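PDB 3WNV: glyoxylate reductase from Paecilomyces sp. J18, which probably catalyses the reduction of glyoxylate to glycolate with a nicotinamide cofactor, as a member of the D-isomer-specific 2-hydroxyacid dehydrogenase family. Local coordinates for residues Arg255-Ser259 against Gly260-Ser264. Sequence-based numbering, arbitrary orientation.
Sequences RALES and GKVAS
Val262 faces the last turn of helix 250-259 and divides its two methyls between Leu257 and Ala256. Val262 CG1 meets Leu257 CD2 at 3.7 Å, the two branched side chains crossing at a slant, while Val262 CG2 lies 3.8 Å from Ala256 CB. The valine torsion (chi1 173°) sets CG1 anti to the backbone N and thereby spreads the methyls over both helix residues. Leu257 starts out pointing away from the strand, but its CD2 swings back over the valine backbone, 3.5 Å from Val262 O. The backbone closes the turn: Val262 N donates an almost straight bond to Ala256 O (3.0 Å, 175°), arriving from above the carbonyl plane. Gly260 N bonds to Leu257 O and, weakly, to Ala256 O. Gly260, with positive phi (91°), leaves the helical conformation and ends the helix. Ser259 OG, which chi1 places between the backbone N and the carbonyl carbon, accepts the N-H of Lys261 N at 3.2 Å and packs alongside Lys261 CB. A water donates to both Leu257 O and Val262 O, bridging helix end and strand start. The lysine chain bends at chi2 and leads away, its NZ forming a salt bridge with Asp235; the Val262 side chain also touches Val237 and Ile239 of strand 237-241. The glycine turn is a Schellman motif, ending the helix of the beta-alpha-beta unit 237-241, 250-259, 262-267 and leading the chain into the next parallel strand of the Rossmann-type NAD-binding domain.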
ATOM      1  N   ARG A 255      19.917 -11.467   4.620  1.00 16.74           N
ATOM      2  CA  ARG A 255      20.744 -12.672   4.665  1.00 14.61           C
ATOM      3  C   ARG A 255      20.595 -13.569   3.425  1.00 21.55           C
ATOM      4  O   ARG A 255      21.546 -14.226   3.005  1.00 19.33           O
ATOM      5  CB  ARG A 255      20.442 -13.490   5.933  1.00 16.59           C
ATOM      6  CG  ARG A 255      20.645 -12.695   7.219  1.00 21.56           C
ATOM      7  CD  ARG A 255      20.644 -13.600   8.448  1.00 24.50           C
ATOM      8  NE  ARG A 255      19.321 -14.165   8.729  1.00 27.90           N
ATOM      9  CZ  ARG A 255      18.373 -13.568   9.463  1.00 31.24           C
ATOM     10  NH1 ARG A 255      18.577 -12.367   9.989  1.00 25.01           N
ATOM     11  NH2 ARG A 255      17.211 -14.175   9.679  1.00 31.41           N
ATOM     12  N   ALA A 256      19.390 -13.616   2.863  1.00 15.47           N
ATOM     13  CA  ALA A 256      19.110 -14.433   1.703  1.00 15.26           C
ATOM     14  C   ALA A 256      19.696 -13.840   0.420  1.00 17.09           C
ATOM     15  O   ALA A 256      20.090 -14.553  -0.509  1.00 17.33           O
ATOM     16  CB  ALA A 256      17.563 -14.671   1.587  1.00 12.23           C
ATOM     17  N   LEU A 257      19.761 -12.519   0.371  1.00 15.10           N
ATOM     18  CA  LEU A 257      20.470 -11.838  -0.714  1.00 17.29           C
ATOM     19  C   LEU A 257      21.957 -12.115  -0.586  1.00 20.24           C
ATOM     20  O   LEU A 257      22.656 -12.390  -1.584  1.00 21.07           O
ATOM     21  CB  LEU A 257      20.202 -10.332  -0.618  1.00 17.13           C
ATOM     22  CG  LEU A 257      18.888  -9.909  -1.259  1.00 16.49           C
ATOM     23  CD1 LEU A 257      18.461  -8.549  -0.764  1.00 19.77           C
ATOM     24  CD2 LEU A 257      19.014  -9.869  -2.810  1.00 20.24           C
ATOM     25  N   GLU A 258      22.436 -12.066   0.652  1.00 19.00           N
ATOM     26  CA  GLU A 258      23.859 -12.273   0.938  1.00 24.89           C
ATOM     27  C   GLU A 258      24.344 -13.682   0.597  1.00 23.75           C
ATOM     28  O   GLU A 258      25.471 -13.857   0.140  1.00 29.50           O
ATOM     29  CB  GLU A 258      24.170 -11.965   2.405  1.00 31.35           C
ATOM     30  CG  GLU A 258      24.133 -10.481   2.773  1.00 41.61           C
ATOM     31  CD  GLU A 258      24.291 -10.243   4.280  1.00 53.34           C
ATOM     32  OE1 GLU A 258      24.115 -11.198   5.084  1.00 52.95           O
ATOM     33  OE2 GLU A 258      24.586  -9.086   4.658  1.00 59.35           O
ATOM     34  N   SER A 259      23.511 -14.694   0.817  1.00 19.63           N
ATOM     35  CA  SER A 259      23.912 -16.069   0.530  1.00 20.60           C
ATOM     36  C   SER A 259      23.802 -16.372  -0.972  1.00 20.77           C
ATOM     37  O   SER A 259      24.349 -17.371  -1.458  1.00 23.45           O
ATOM     38  CB  SER A 259      23.049 -17.048   1.311  1.00 22.81           C
ATOM     39  OG  SER A 259      21.770 -17.134   0.690  1.00 20.09           O
ATOM     40  N   GLY A 260      23.104 -15.514  -1.713  1.00 19.58           N
ATOM     41  CA  GLY A 260      22.879 -15.740  -3.133  1.00 17.93           C
ATOM     42  C   GLY A 260      21.592 -16.502  -3.381  1.00 20.35           C
ATOM     43  O   GLY A 260      21.264 -16.802  -4.519  1.00 23.58           O
ATOM     44  N   LYS A 261      20.848 -16.807  -2.320  1.00 15.53           N
ATOM     45  CA  LYS A 261      19.541 -17.475  -2.474  1.00 15.52           C
ATOM     46  C   LYS A 261      18.603 -16.612  -3.314  1.00 16.17           C
ATOM     47  O   LYS A 261      17.933 -17.098  -4.235  1.00 17.14           O
ATOM     48  CB  LYS A 261      18.901 -17.711  -1.099  1.00 20.13           C
ATOM     49  CG  LYS A 261      17.531 -18.369  -1.167  1.00 22.33           C
ATOM     50  CD  LYS A 261      17.706 -19.842  -1.506  1.00 27.56           C
ATOM     51  CE  LYS A 261      16.425 -20.442  -2.037  1.00 26.22           C
ATOM     52  NZ  LYS A 261      16.594 -21.906  -2.347  1.00 22.77           N
ATOM     53  N   VAL A 262      18.529 -15.328  -2.956  1.00 14.63           N
ATOM     54  CA  VAL A 262      17.729 -14.369  -3.700  1.00 11.02           C
ATOM     55  C   VAL A 262      18.676 -13.600  -4.624  1.00 13.07           C
ATOM     56  O   VAL A 262      19.676 -13.021  -4.169  1.00 16.39           O
ATOM     57  CB  VAL A 262      16.991 -13.414  -2.733  1.00 10.42           C
ATOM     58  CG1 VAL A 262      16.280 -12.291  -3.505  1.00 11.90           C
ATOM     59  CG2 VAL A 262      15.983 -14.193  -1.827  1.00 11.04           C
ATOM     60  N   ALA A 263      18.380 -13.587  -5.917  1.00 10.62           N
ATOM     61  CA  ALA A 263      19.268 -12.960  -6.877  1.00 14.25           C
ATOM     62  C   ALA A 263      19.165 -11.424  -6.789  1.00 16.49           C
ATOM     63  O   ALA A 263      20.170 -10.690  -6.845  1.00 14.49           O
ATOM     64  CB  ALA A 263      18.952 -13.451  -8.282  1.00 16.98           C
ATOM     65  N   SER A 264      17.941 -10.929  -6.642  1.00 11.79           N
ATOM     66  CA  SER A 264      17.711  -9.494  -6.618  1.00  8.49           C
ATOM     67  C   SER A 264      16.348  -9.229  -6.023  1.00 12.69           C
ATOM     68  O   SER A 264      15.540 -10.148  -5.884  1.00 11.87           O
ATOM     69  CB  SER A 264      17.793  -8.884  -8.013  1.00  9.75           C
ATOM     70  OG  SER A 264      17.723  -7.455  -7.904  1.00 12.91           O
TER
HETATM   71  O   HOH W   1      22.221 -12.124  -4.075  1.00 23.26           O